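Local coordinates for protein transcriptional regulator URE2 (Saccharomyces cerevisiae, PDB 1K0D) that restrains genes for nitrogen utilization by keeping GATA activators in the cytoplasm, and binds glutathione through its glutathione S-transferase-like region, at residues I36-E40 with L41-Y45; V95-Y98 with Y99-G103; R153-D156 with E157-V161; S127-A130 with P131-Q135; V165-A168 with L169-R173. All coordinates share one frame; numbering follows the deposited sequence.

Interaction 1: residues I36-E40 with L41-Y45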
loop_
_atom_site.group_PDB
_atom_site.type_symbol
_atom_site.label_atom_id
_atom_site.label_comp_id
_atom_site.label_asym_id
_atom_site.label_seq_id
_atom_site.Cartn_x
_atom_site.Cartn_y
_atom_site.Cartn_z
ATOM N N ILE B 36 13.095 6.295 9.495
ATOM C CA ILE B 36 14.202 6.374 8.551
ATOM C C ILE B 36 14.034 7.508 7.532
ATOM O O ILE B 36 14.950 8.307 7.329
ATOM C CB ILE B 36 14.372 5.038 7.797
ATOM C CG1 ILE B 36 14.995 3.998 8.735
ATOM C CG2 ILE B 36 15.231 5.241 6.552
ATOM C CD1 ILE B 36 15.123 2.631 8.131
ATOM N N VAL B 37 12.868 7.591 6.898
ATOM C CA VAL B 37 12.647 8.643 5.906
ATOM C C VAL B 37 12.595 10.014 6.566
ATOM O O VAL B 37 13.070 11.002 6.014
ATOM C CB VAL B 37 11.351 8.394 5.112
ATOM C CG1 VAL B 37 11.070 9.568 4.165
ATOM C CG2 VAL B 37 11.493 7.097 4.333
ATOM N N LEU B 38 12.002 10.060 7.750
ATOM C CA LEU B 38 11.905 11.292 8.522
ATOM C C LEU B 38 13.346 11.774 8.800
ATOM O O LEU B 38 13.675 12.955 8.653
ATOM C CB LEU B 38 11.183 10.981 9.844
ATOM C CG LEU B 38 10.028 11.808 10.428
ATOM C CD1 LEU B 38 9.140 12.422 9.352
ATOM C CD2 LEU B 38 9.213 10.883 11.338
ATOM N N SER B 39 14.207 10.838 9.192
ATOM C CA SER B 39 15.587 11.173 9.498
ATOM C C SER B 39 16.395 11.545 8.261
ATOM O O SER B 39 17.128 12.527 8.279
ATOM C CB SER B 39 16.256 10.016 10.239
ATOM O OG SER B 39 17.651 10.227 10.323
ATOM N N GLU B 40 16.257 10.772 7.186
ATOM C CA GLU B 40 16.990 11.050 5.954
ATOM C C GLU B 40 16.656 12.422 5.361
ATOM O O GLU B 40 17.519 13.086 4.787
ATOM C CB GLU B 40 16.708 9.960 4.909
ATOM C CG GLU B 40 17.591 8.712 5.020
ATOM C CD GLU B 40 19.050 8.953 4.590
ATOM O OE1 GLU B 40 19.883 8.033 4.754
ATOM O OE2 GLU B 40 19.364 10.055 4.085
ATOM N N LEU B 41 15.405 12.847 5.500
ATOM C CA LEU B 41 14.974 14.127 4.956
ATOM C C LEU B 41 15.266 15.299 5.879
ATOM O O LEU B 41 15.005 16.446 5.523
ATOM C CB LEU B 41 13.475 14.088 4.633
ATOM C CG LEU B 41 13.094 13.090 3.539
ATOM C CD1 LEU B 41 11.586 13.005 3.427
ATOM C CD2 LEU B 41 13.707 13.512 2.216
ATOM N N GLY B 42 15.804 15.014 7.061
ATOM C CA GLY B 42 16.122 16.079 7.999
ATOM C C GLY B 42 14.930 16.626 8.765
ATOM O O GLY B 42 15.001 17.707 9.343
ATOM N N PHE B 43 13.828 15.888 8.771
ATOM C CA PHE B 43 12.639 16.324 9.489
ATOM C C PHE B 43 12.796 16.001 10.973
ATOM O O PHE B 43 13.114 14.871 11.351
ATOM C CB PHE B 43 11.392 15.640 8.909
ATOM C CG PHE B 43 10.956 16.193 7.564
ATOM C CD1 PHE B 43 10.558 15.338 6.536
ATOM C CD2 PHE B 43 10.924 17.566 7.333
ATOM C CE1 PHE B 43 10.134 15.840 5.294
ATOM C CE2 PHE B 43 10.500 18.079 6.092
ATOM C CZ PHE B 43 10.105 17.208 5.074
ATOM N N HIS B 44 12.585 17.008 11.814
ATOM C CA HIS B 44 12.710 16.839 13.257
ATOM C C HIS B 44 11.404 16.294 13.828
ATOM O O HIS B 44 10.340 16.875 13.627
ATOM C CB HIS B 44 13.088 18.179 13.892
ATOM C CG HIS B 44 14.441 18.676 13.474
ATOM N ND1 HIS B 44 15.613 18.081 13.890
ATOM C CD2 HIS B 44 14.804 19.678 12.638
ATOM C CE1 HIS B 44 16.640 18.693 13.326
ATOM N NE2 HIS B 44 16.177 19.666 12.561
ATOM N N TYR B 45 11.492 15.179 14.543
ATOM C CA TYR B 45 10.297 14.544 15.086
ATOM C C TYR B 45 10.449 13.962 16.486
ATOM O O TYR B 45 11.555 13.773 16.980
ATOM C CB TYR B 45 9.861 13.422 14.141
ATOM C CG TYR B 45 10.843 12.270 14.076
ATOM C CD1 TYR B 45 10.620 11.095 14.797
ATOM C CD2 TYR B 45 12.004 12.355 13.303
ATOM C CE1 TYR B 45 11.523 10.032 14.751
ATOM C CE2 TYR B 45 12.918 11.294 13.251
ATOM C CZ TYR B 45 12.666 10.138 13.980
ATOM O OH TYR B 45 13.560 9.087 13.947
#

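Interaction 2: residues V95-Y98 with Y99-G103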
loop_
_atom_site.group_PDB
_atom_site.type_symbol
_atom_site.label_atom_id
_atom_site.label_comp_id
_atom_site.label_asym_id
_atom_site.label_seq_id
_atom_site.Cartn_x
_atom_site.Cartn_y
_atom_site.Cartn_z
ATOM N N VAL B 95 8.136 12.858 1.141
ATOM C CA VAL B 95 8.937 13.243 -0.012
ATOM C C VAL B 95 8.252 14.332 -0.834
ATOM O O VAL B 95 8.924 15.199 -1.393
ATOM C CB VAL B 95 9.290 12.032 -0.905
ATOM C CG1 VAL B 95 10.064 11.015 -0.081
ATOM C CG2 VAL B 95 8.036 11.416 -1.503
ATOM N N ASN B 96 6.920 14.309 -0.891
ATOM C CA ASN B 96 6.186 15.337 -1.632
ATOM C C ASN B 96 6.415 16.693 -0.973
ATOM O O ASN B 96 6.687 17.684 -1.651
ATOM C CB ASN B 96 4.684 15.026 -1.664
ATOM C CG ASN B 96 4.288 14.216 -2.882
ATOM O OD1 ASN B 96 4.189 14.748 -3.989
ATOM N ND2 ASN B 96 4.074 12.921 -2.689
ATOM N N LYS B 97 6.323 16.716 0.353
ATOM C CA LYS B 97 6.513 17.942 1.117
ATOM C C LYS B 97 7.938 18.470 0.995
ATOM O O LYS B 97 8.142 19.660 0.755
ATOM C CB LYS B 97 6.186 17.708 2.593
ATOM C CG LYS B 97 6.142 18.989 3.404
ATOM C CD LYS B 97 5.603 18.763 4.801
ATOM C CE LYS B 97 5.408 20.091 5.517
ATOM N NZ LYS B 97 4.756 19.916 6.840
ATOM N N TYR B 98 8.918 17.586 1.169
ATOM C CA TYR B 98 10.321 17.977 1.072
ATOM C C TYR B 98 10.594 18.612 -0.287
ATOM O O TYR B 98 11.257 19.646 -0.391
ATOM C CB TYR B 98 11.243 16.765 1.236
ATOM C CG TYR B 98 12.709 17.149 1.252
ATOM C CD1 TYR B 98 13.332 17.517 2.444
ATOM C CD2 TYR B 98 13.446 17.236 0.066
ATOM C CE1 TYR B 98 14.638 17.971 2.463
ATOM C CE2 TYR B 98 14.772 17.694 0.073
ATOM C CZ TYR B 98 15.355 18.062 1.281
ATOM O OH TYR B 98 16.635 18.552 1.323
ATOM N N TYR B 99 10.080 17.972 -1.328
ATOM C CA TYR B 99 10.273 18.449 -2.681
ATOM C C TYR B 99 9.641 19.804 -2.956
ATOM O O TYR B 99 10.269 20.663 -3.575
ATOM C CB TYR B 99 9.729 17.434 -3.680
ATOM C CG TYR B 99 9.753 17.931 -5.109
ATOM C CD1 TYR B 99 10.948 18.350 -5.704
ATOM C CD2 TYR B 99 8.585 17.984 -5.866
ATOM C CE1 TYR B 99 10.975 18.805 -7.016
ATOM C CE2 TYR B 99 8.600 18.439 -7.181
ATOM C CZ TYR B 99 9.799 18.845 -7.749
ATOM O OH TYR B 99 9.819 19.270 -9.055
ATOM N N LYS B 100 8.410 20.018 -2.509
ATOM C CA LYS B 100 7.792 21.302 -2.791
ATOM C C LYS B 100 8.420 22.411 -1.957
ATOM O O LYS B 100 8.401 23.573 -2.354
ATOM C CB LYS B 100 6.274 21.257 -2.570
ATOM C CG LYS B 100 5.822 21.372 -1.129
ATOM C CD LYS B 100 4.355 21.767 -1.067
ATOM C CE LYS B 100 4.124 23.103 -1.773
ATOM N NZ LYS B 100 2.682 23.476 -1.834
ATOM N N GLU B 101 8.993 22.057 -0.811
ATOM C CA GLU B 101 9.624 23.060 0.038
ATOM C C GLU B 101 11.041 23.430 -0.405
ATOM O O GLU B 101 11.425 24.600 -0.343
ATOM C CB GLU B 101 9.662 22.589 1.492
ATOM C CG GLU B 101 8.283 22.390 2.107
ATOM C CD GLU B 101 8.336 22.132 3.603
ATOM O OE1 GLU B 101 9.064 21.208 4.033
ATOM O OE2 GLU B 101 7.641 22.851 4.348
ATOM N N THR B 102 11.812 22.450 -0.874
ATOM C CA THR B 102 13.192 22.719 -1.280
ATOM C C THR B 102 13.467 22.719 -2.785
ATOM O O THR B 102 14.503 23.219 -3.220
ATOM C CB THR B 102 14.167 21.696 -0.653
ATOM O OG1 THR B 102 14.000 20.426 -1.300
ATOM C CG2 THR B 102 13.900 21.540 0.844
ATOM N N GLY B 103 12.560 22.151 -3.575
ATOM C CA GLY B 103 12.773 22.085 -5.012
ATOM C C GLY B 103 13.685 20.919 -5.368
ATOM O O GLY B 103 13.991 20.676 -6.540
#

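Interaction 3: residues R153-D156 with E157-V161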
loop_
_atom_site.group_PDB
_atom_site.type_symbol
_atom_site.label_atom_id
_atom_site.label_comp_id
_atom_site.label_asym_id
_atom_site.label_seq_id
_atom_site.Cartn_x
_atom_site.Cartn_y
_atom_site.Cartn_z
ATOM N N ARG B 153 3.420 -21.922 3.382
ATOM C CA ARG B 153 2.784 -21.070 2.378
ATOM C C ARG B 153 3.373 -19.657 2.409
ATOM O O ARG B 153 3.813 -19.132 1.391
ATOM C CB ARG B 153 1.271 -21.000 2.625
ATOM C CG ARG B 153 0.531 -19.951 1.806
ATOM C CD ARG B 153 -0.936 -19.913 2.193
ATOM N NE ARG B 153 -1.623 -18.751 1.640
ATOM C CZ ARG B 153 -1.907 -18.584 0.352
ATOM N NH1 ARG B 153 -1.567 -19.510 -0.531
ATOM N NH2 ARG B 153 -2.535 -17.489 -0.047
ATOM N N TYR B 154 3.393 -19.053 3.587
ATOM C CA TYR B 154 3.902 -17.699 3.722
ATOM C C TYR B 154 5.415 -17.543 3.668
ATOM O O TYR B 154 5.921 -16.535 3.164
ATOM C CB TYR B 154 3.327 -17.078 4.990
ATOM C CG TYR B 154 1.833 -16.946 4.882
ATOM C CD1 TYR B 154 0.980 -17.752 5.634
ATOM C CD2 TYR B 154 1.264 -16.067 3.950
ATOM C CE1 TYR B 154 -0.403 -17.692 5.458
ATOM C CE2 TYR B 154 -0.115 -15.998 3.764
ATOM C CZ TYR B 154 -0.940 -16.815 4.522
ATOM O OH TYR B 154 -2.291 -16.753 4.336
ATOM N N THR B 155 6.145 -18.530 4.174
ATOM C CA THR B 155 7.598 -18.450 4.133
ATOM C C THR B 155 8.048 -18.535 2.673
ATOM O O THR B 155 8.972 -17.837 2.257
ATOM C CB THR B 155 8.239 -19.578 4.939
ATOM O OG1 THR B 155 7.704 -19.568 6.271
ATOM C CG2 THR B 155 9.742 -19.376 5.014
ATOM N N ASP B 156 7.382 -19.387 1.899
ATOM C CA ASP B 156 7.704 -19.533 0.485
ATOM C C ASP B 156 7.432 -18.224 -0.250
ATOM O O ASP B 156 8.211 -17.811 -1.102
ATOM C CB ASP B 156 6.854 -20.627 -0.156
ATOM C CG ASP B 156 7.315 -22.016 0.211
ATOM O OD1 ASP B 156 6.651 -22.985 -0.212
ATOM O OD2 ASP B 156 8.336 -22.141 0.916
ATOM N N GLU B 157 6.315 -17.579 0.077
ATOM C CA GLU B 157 5.957 -16.325 -0.580
ATOM C C GLU B 157 6.986 -15.240 -0.294
ATOM O O GLU B 157 7.345 -14.469 -1.188
ATOM C CB GLU B 157 4.561 -15.864 -0.142
ATOM C CG GLU B 157 4.096 -14.555 -0.781
ATOM C CD GLU B 157 4.035 -14.604 -2.308
ATOM O OE1 GLU B 157 3.820 -13.538 -2.925
ATOM O OE2 GLU B 157 4.197 -15.700 -2.893
ATOM N N VAL B 158 7.469 -15.182 0.943
ATOM C CA VAL B 158 8.471 -14.185 1.298
ATOM C C VAL B 158 9.767 -14.409 0.510
ATOM O O VAL B 158 10.384 -13.447 0.048
ATOM C CB VAL B 158 8.765 -14.192 2.815
ATOM C CG1 VAL B 158 9.876 -13.194 3.145
ATOM C CG2 VAL B 158 7.505 -13.819 3.571
ATOM N N ARG B 159 10.176 -15.667 0.347
ATOM C CA ARG B 159 11.391 -15.961 -0.424
ATOM C C ARG B 159 11.145 -15.593 -1.875
ATOM O O ARG B 159 12.051 -15.161 -2.585
ATOM C CB ARG B 159 11.762 -17.446 -0.367
ATOM C CG ARG B 159 12.394 -17.903 0.925
ATOM C CD ARG B 159 12.827 -19.357 0.793
ATOM N NE ARG B 159 12.568 -20.101 2.020
ATOM C CZ ARG B 159 13.349 -20.078 3.090
ATOM N NH1 ARG B 159 14.459 -19.357 3.095
ATOM N NH2 ARG B 159 13.005 -20.763 4.163
ATOM N N ARG B 160 9.911 -15.793 -2.318
ATOM C CA ARG B 160 9.550 -15.470 -3.684
ATOM C C ARG B 160 9.669 -13.958 -3.917
ATOM O O ARG B 160 10.293 -13.525 -4.884
ATOM C CB ARG B 160 8.119 -15.935 -3.972
ATOM C CG ARG B 160 7.622 -15.552 -5.357
ATOM C CD ARG B 160 6.118 -15.669 -5.458
ATOM N NE ARG B 160 5.624 -14.835 -6.542
ATOM C CZ ARG B 160 5.157 -13.598 -6.397
ATOM N NH1 ARG B 160 5.098 -13.030 -5.204
ATOM N NH2 ARG B 160 4.777 -12.916 -7.466
ATOM N N VAL B 161 9.089 -13.153 -3.030
ATOM C CA VAL B 161 9.158 -11.709 -3.213
ATOM C C VAL B 161 10.593 -11.213 -3.099
ATOM O O VAL B 161 10.974 -10.258 -3.781
ATOM C CB VAL B 161 8.228 -10.942 -2.226
ATOM C CG1 VAL B 161 6.776 -11.329 -2.490
ATOM C CG2 VAL B 161 8.592 -11.240 -0.791
#

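Interaction 4: residues S127-A130 with P131-Q135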
loop_
_atom_site.group_PDB
_atom_site.type_symbol
_atom_site.label_atom_id
_atom_site.label_comp_id
_atom_site.label_asym_id
_atom_site.label_seq_id
_atom_site.Cartn_x
_atom_site.Cartn_y
_atom_site.Cartn_z
ATOM N N SER B 127 2.287 -3.947 0.389
ATOM C CA SER B 127 1.210 -4.896 0.128
ATOM C C SER B 127 1.602 -6.348 -0.131
ATOM O O SER B 127 0.837 -7.254 0.198
ATOM C CB SER B 127 0.365 -4.385 -1.043
ATOM O OG SER B 127 -0.057 -3.045 -0.793
ATOM N N GLY B 128 2.774 -6.583 -0.714
ATOM C CA GLY B 128 3.174 -7.953 -0.997
ATOM C C GLY B 128 4.302 -8.523 -0.154
ATOM O O GLY B 128 4.433 -9.735 -0.014
ATOM N N HIS B 129 5.108 -7.637 0.412
ATOM C CA HIS B 129 6.258 -7.994 1.233
ATOM C C HIS B 129 5.920 -8.033 2.731
ATOM O O HIS B 129 5.885 -9.107 3.341
ATOM C CB HIS B 129 7.367 -6.977 0.922
ATOM C CG HIS B 129 8.570 -7.060 1.805
ATOM N ND1 HIS B 129 8.786 -6.180 2.848
ATOM C CD2 HIS B 129 9.673 -7.846 1.743
ATOM C CE1 HIS B 129 9.972 -6.418 3.382
ATOM N NE2 HIS B 129 10.530 -7.423 2.730
ATOM N N ALA B 130 5.639 -6.872 3.314
ATOM C CA ALA B 130 5.338 -6.777 4.734
ATOM C C ALA B 130 4.185 -7.655 5.218
ATOM O O ALA B 130 4.313 -8.349 6.227
ATOM C CB ALA B 130 5.077 -5.316 5.113
ATOM N N PRO B 131 3.040 -7.638 4.514
ATOM C CA PRO B 131 1.915 -8.469 4.959
ATOM C C PRO B 131 2.269 -9.949 5.042
ATOM O O PRO B 131 1.858 -10.640 5.973
ATOM C CB PRO B 131 0.839 -8.192 3.904
ATOM C CG PRO B 131 1.143 -6.777 3.490
ATOM C CD PRO B 131 2.648 -6.790 3.375
ATOM N N MET B 132 3.030 -10.427 4.063
ATOM C CA MET B 132 3.427 -11.827 4.013
ATOM C C MET B 132 4.406 -12.189 5.127
ATOM O O MET B 132 4.308 -13.261 5.723
ATOM C CB MET B 132 4.035 -12.149 2.645
ATOM C CG MET B 132 3.051 -12.001 1.489
ATOM S SD MET B 132 1.607 -13.096 1.655
ATOM C CE MET B 132 0.361 -11.947 2.231
ATOM N N ILE B 133 5.360 -11.309 5.400
ATOM C CA ILE B 133 6.308 -11.572 6.472
ATOM C C ILE B 133 5.484 -11.645 7.751
ATOM O O ILE B 133 5.745 -12.468 8.631
ATOM C CB ILE B 133 7.351 -10.453 6.588
ATOM C CG1 ILE B 133 8.275 -10.483 5.362
ATOM C CG2 ILE B 133 8.151 -10.612 7.882
ATOM C CD1 ILE B 133 9.249 -9.311 5.306
ATOM N N GLY B 134 4.472 -10.787 7.829
ATOM C CA GLY B 134 3.603 -10.767 8.992
ATOM C C GLY B 134 2.827 -12.064 9.169
ATOM O O GLY B 134 2.663 -12.545 10.286
ATOM N N GLN B 135 2.347 -12.642 8.074
ATOM C CA GLN B 135 1.590 -13.878 8.183
ATOM C C GLN B 135 2.507 -15.050 8.543
ATOM O O GLN B 135 2.106 -15.941 9.290
ATOM C CB GLN B 135 0.844 -14.186 6.880
ATOM C CG GLN B 135 -0.107 -13.080 6.409
ATOM C CD GLN B 135 -0.796 -12.355 7.553
ATOM O OE1 GLN B 135 -0.569 -11.166 7.762
ATOM N NE2 GLN B 135 -1.630 -13.062 8.297
#

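Interaction 5: residues V165-A168 with L169-R173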
loop_
_atom_site.group_PDB
_atom_site.type_symbol
_atom_site.label_atom_id
_atom_site.label_comp_id
_atom_site.label_asym_id
_atom_site.label_seq_id
_atom_site.Cartn_x
_atom_site.Cartn_y
_atom_site.Cartn_z
ATOM N N VAL B 165 13.101 -8.972 -5.828
ATOM C CA VAL B 165 14.007 -7.868 -5.522
ATOM C C VAL B 165 15.441 -8.217 -5.948
ATOM O O VAL B 165 16.154 -7.390 -6.526
ATOM C CB VAL B 165 13.999 -7.542 -4.009
ATOM C CG1 VAL B 165 15.010 -6.455 -3.706
ATOM C CG2 VAL B 165 12.598 -7.099 -3.581
ATOM N N GLU B 166 15.854 -9.446 -5.658
ATOM C CA GLU B 166 17.191 -9.916 -6.011
ATOM C C GLU B 166 17.396 -9.798 -7.522
ATOM O O GLU B 166 18.386 -9.231 -7.981
ATOM C CB GLU B 166 17.363 -11.376 -5.582
ATOM C CG GLU B 166 18.731 -11.960 -5.891
ATOM C CD GLU B 166 19.823 -11.417 -4.983
ATOM O OE1 GLU B 166 21.009 -11.743 -5.214
ATOM O OE2 GLU B 166 19.500 -10.670 -4.032
ATOM N N MET B 167 16.451 -10.338 -8.285
ATOM C CA MET B 167 16.511 -10.303 -9.742
ATOM C C MET B 167 16.633 -8.866 -10.261
ATOM O O MET B 167 17.507 -8.565 -11.074
ATOM C CB MET B 167 15.262 -10.987 -10.324
ATOM C CG MET B 167 15.119 -10.908 -11.843
ATOM S SD MET B 167 13.795 -11.987 -12.502
ATOM C CE MET B 167 12.289 -11.073 -12.014
ATOM N N ALA B 168 15.760 -7.981 -9.790
ATOM C CA ALA B 168 15.796 -6.590 -10.218
ATOM C C ALA B 168 17.160 -5.960 -9.927
ATOM O O ALA B 168 17.713 -5.248 -10.768
ATOM C CB ALA B 168 14.692 -5.797 -9.530
ATOM N N LEU B 169 17.699 -6.217 -8.739
ATOM C CA LEU B 169 19.004 -5.660 -8.380
ATOM C C LEU B 169 20.100 -6.244 -9.276
ATOM O O LEU B 169 21.008 -5.531 -9.709
ATOM C CB LEU B 169 19.319 -5.938 -6.907
ATOM C CG LEU B 169 18.447 -5.206 -5.881
ATOM C CD1 LEU B 169 18.743 -5.731 -4.483
ATOM C CD2 LEU B 169 18.704 -3.699 -5.964
ATOM N N ALA B 170 20.009 -7.541 -9.549
ATOM C CA ALA B 170 20.976 -8.214 -10.408
ATOM C C ALA B 170 20.955 -7.593 -11.802
ATOM O O ALA B 170 22.006 -7.332 -12.385
ATOM C CB ALA B 170 20.654 -9.702 -10.496
ATOM N N GLU B 171 19.761 -7.353 -12.335
ATOM C CA GLU B 171 19.638 -6.756 -13.665
ATOM C C GLU B 171 20.209 -5.345 -13.713
ATOM O O GLU B 171 20.792 -4.950 -14.721
ATOM C CB GLU B 171 18.178 -6.724 -14.113
ATOM C CG GLU B 171 17.566 -8.096 -14.319
ATOM C CD GLU B 171 16.123 -8.017 -14.778
ATOM O OE1 GLU B 171 15.883 -7.490 -15.886
ATOM O OE2 GLU B 171 15.232 -8.474 -14.031
ATOM N N ARG B 172 20.037 -4.583 -12.635
ATOM C CA ARG B 172 20.563 -3.218 -12.583
ATOM C C ARG B 172 22.089 -3.266 -12.642
ATOM O O ARG B 172 22.728 -2.415 -13.259
ATOM C CB ARG B 172 20.151 -2.525 -11.285
ATOM C CG ARG B 172 18.663 -2.413 -11.050
ATOM C CD ARG B 172 18.022 -1.383 -11.948
ATOM N NE ARG B 172 16.609 -1.247 -11.616
ATOM C CZ ARG B 172 15.705 -2.210 -11.784
ATOM N NH1 ARG B 172 16.070 -3.384 -12.289
ATOM N NH2 ARG B 172 14.442 -2.002 -11.433
ATOM N N ARG B 173 22.665 -4.266 -11.986
ATOM C CA ARG B 173 24.109 -4.430 -11.964
ATOM C C ARG B 173 24.615 -4.834 -13.344
ATOM O O ARG B 173 25.591 -4.280 -13.850
ATOM C CB ARG B 173 24.488 -5.484 -10.930
ATOM C CG ARG B 173 25.965 -5.809 -10.889
ATOM C CD ARG B 173 26.370 -6.171 -9.477
ATOM N NE ARG B 173 26.418 -4.978 -8.643
ATOM C CZ ARG B 173 26.147 -4.961 -7.346
ATOM N NH1 ARG B 173 26.222 -3.827 -6.670
ATOM N NH2 ARG B 173 25.785 -6.074 -6.728
#

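Interaction 1: residues I36-E40 with L41-Y45
A Schellman motif at Gly42 closes helix 29-40 and turns the chain into strand 45-49, which completes the beta-alpha-beta unit (strand 20-24, helix 29-40, strand 45-49) of the thioredoxin-like domain in the glutathione S-transferase fold. Its defining bond is the one from Phe43 N to Leu38 O, 2.9 Å long and running almost straight out from the carbonyl. Inside it, Gly42 N reaches Ser39 O at 3.1 Å from well above the carbonyl plane, the mark of a turn that is tightening. Gly42 takes positive phi (78°), a conformation that glycine accommodates readily. The last regular helical bond, Leu41 N to Val37 O (3.0 Å), immediately precedes them.

Apolar side chains pack on both flanks of the turn. Val37 and Leu41 lie side by side and point the same way, Val37 CG1 meeting Leu41 CD1 at 3.6 Å; beyond them Leu91 and Leu94 of helix 87-102 continue the apolar layer. Glu40 turns its carboxylate away from the turn to a salt bridge with Arg250, and Ser39 OG bonds to Ala252 O, so the polar ends of this last turn are tied to the C-terminal part of the chain. Leu38 works on the other flank: CD1 touches Phe43 CB, while the second branch reaches Tyr45. The ring of Tyr45 is brought back over the helix end by a chi1 of 67°, which sets CG between the backbone N and the carbonyl carbon. Leu38 CD2 then sits over one face of that ring as a CH-pi contact, 3.7 Å from the centroid and 21° off the normal.

Interaction 2: residues V95-Y98 with Y99-G103
The backbone from Val95 to Thr102 is the C-terminal end of helix 87-102, with i to i+4 bonds from Tyr99 N to Val95 O, Lys100 N to Asn96 O and Glu101 N to Lys97 O. Gly103 is the first residue to leave helical angles, with positive phi. Tyr98 O receives two good bonds, from Thr102 N at 2.9 Å and from Thr102 OG1 at 3.0 Å, which come from opposite faces of the carbonyl plane; a weak third comes from Glu101 N.

The threonine hydroxyl gains this position by lying between its own backbone N and carbonyl carbon (chi1 72°). The methyl is thereby turned to the Tyr98 ring, Thr102 CG2 standing 4.0 Å from the centroid over one face, a CH-pi contact. Glu101 lays its carboxylate against the extended aliphatic chain of Lys97, with Glu101 OE1 3.7 Å from Lys97 CG, but the charged ends stay apart: Lys97 NZ goes to Asp76 in a salt bridge and to Tyr20 OH. Asn96 and Lys100 pack on Leu112 of the second subunit. Such a threonine bond is common in helices; the positive-phi glycine marks the C-terminus, here of the last helix of the thioredoxin-like domain.

Interaction 3: residues R153-D156 with E157-V161
Thr155 and Arg159 run side by side on helix 148-176, in the all-helical C-terminal domain of the glutathione S-transferase fold, one turn apart and pointing the same way. Along Arg159, CB lies against Asp156 O at 3.6 Å and CG against Thr155 O at 3.7 Å, the carbonyls of the preceding turn. At chi3 (-141°) the chain bends, which carries the guanidinium back along the helix toward Thr155. NE and CZ pass the Thr155 methyl more loosely, and Arg159 NH2 comes closest, 3.6 Å from Thr155 CG2. A salt bridge from the other terminal nitrogen, NH1, to Glu236 ties the guanidinium, while the methyl merely packs beside NH2; Thr155 can offer that methyl because its hydroxyl is turned back to Val151 O.

The backbone beneath is an uninterrupted alpha-helix. Val158 N bonds to Tyr154 O at 3.0 Å, and Arg160 N to Asp156 O at 2.9 Å. Val158 CG2 also rests on Tyr154 O, at 3.2 Å.

Tyr154 and Glu157 face helix 112-142, where both meet Met132, and the Tyr154 hydroxyl crosses to the dimer partner in a hydrogen bond with Gln135 of the second subunit. Further along this face, the carboxylate of Glu157 is brought round by a bend at chi2 (59°) to pair with the next turn: Glu157 OE1 makes a salt bridge to Arg160 NH1 at 2.7 Å.

Interaction 4: residues S127-A130 with P131-Q135
Ile133 reaches across one turn to His129, its CD1 set over one face of the imidazole, 3.6 Å from the centroid and 21° off the ring normal. The methyl is displaced toward the NE2-CE1 bond, with Ile133 CD1 3.4 Å from His129 NE2. With CG of His129 anti to the backbone N (chi1 172°), the ring projects from the helix into a buried aromatic cluster of Tyr162, Phe219 and Trp222. Its rotation is fixed by hydrogen bonds at both nitrogens: ND1 to Gln125 OE1 and NE2 to Tyr162 OH.

The backbone under this pair is the kink of helix 112-142, in the helical domain of the glutathione S-transferase fold. A wider pi-type turn at 127-129 leads into Pro131, which has no N-H to give, and the N of Met132 likewise has no bond to the turn before. Pro131 CG fills the place instead, 3.3 Å from Ser127 O, and Met132 CG lies 3.1 Å from Gly128 O. Regular bonding resumes with Ile133 N to His129 O (3.1 Å) and Gly134 N to Ala130 O (2.9 Å). At the dimer interface Ser127, which touches bound glutathione, hydrogen-bonds through OG to Thr126 of the second subunit, and Pro131 packs on Ser127 of that subunit.

Interaction 5: residues V165-A168 with L169-R173
Val165 and Leu169 form the apolar pair of this turn, lying side by side with Val165 CG1 3.9 Å from Leu169 CD1. Leu169 CG also rests on the backbone, 3.2 Å from Val165 O.

Four consecutive alpha-helical bonds join the two segments: Leu169 N to Val165 O, Ala170 N to Glu166 O at 2.8 Å, Glu171 N to Met167 O at 2.9 Å, and Arg172 N to Ala168 O.

Among the polar side chains, Glu171 runs beside Met167 and brings OE2 to 3.3 Å from Met167 CG. In Arg172, chi1 (-59°) places CG 3.0 Å from Ala168 O, and a bend at chi2 (-73°) then turns the rest of the chain back over the preceding turn. Its NH2 donates to Leu207 O. Both carboxylate oxygens of Glu166 accept backbone N-H groups, from Glu239 and Val240 at the start of helix 238-248, and Arg173 makes a salt bridge with Glu239.

Within helix 148-176, the segment 165-173 packs against two other helices of the domain: Val165 and Leu169 on helix 238-248, Ala168 and Arg172 on Trp121 of helix 112-142, while Met167 meets Val63 of the second subunit.

Overall arrangement
Interactions 1 and 2 belong to the thioredoxin-like domain and touch each other, Leu41 and Phe43 packing on Tyr98; both are helix ends, interaction 1 partly buried and interaction 2 at the surface. The other three lie in the helical domain. Interaction 4 is the buried one, a proline kink with a histidine in an aromatic cluster, and interaction 3 packs directly on it, their centres about 9 Å apart. Interactions 3 and 5 share helix 148-176; regular backbone bonding underlies both, with charged side chains tied to other parts of the domain. Interactions 2, 3, 4 and 5 all meet the second subunit, through packing in 2 and 5 and with a hydrogen bond as well in 3 and 4.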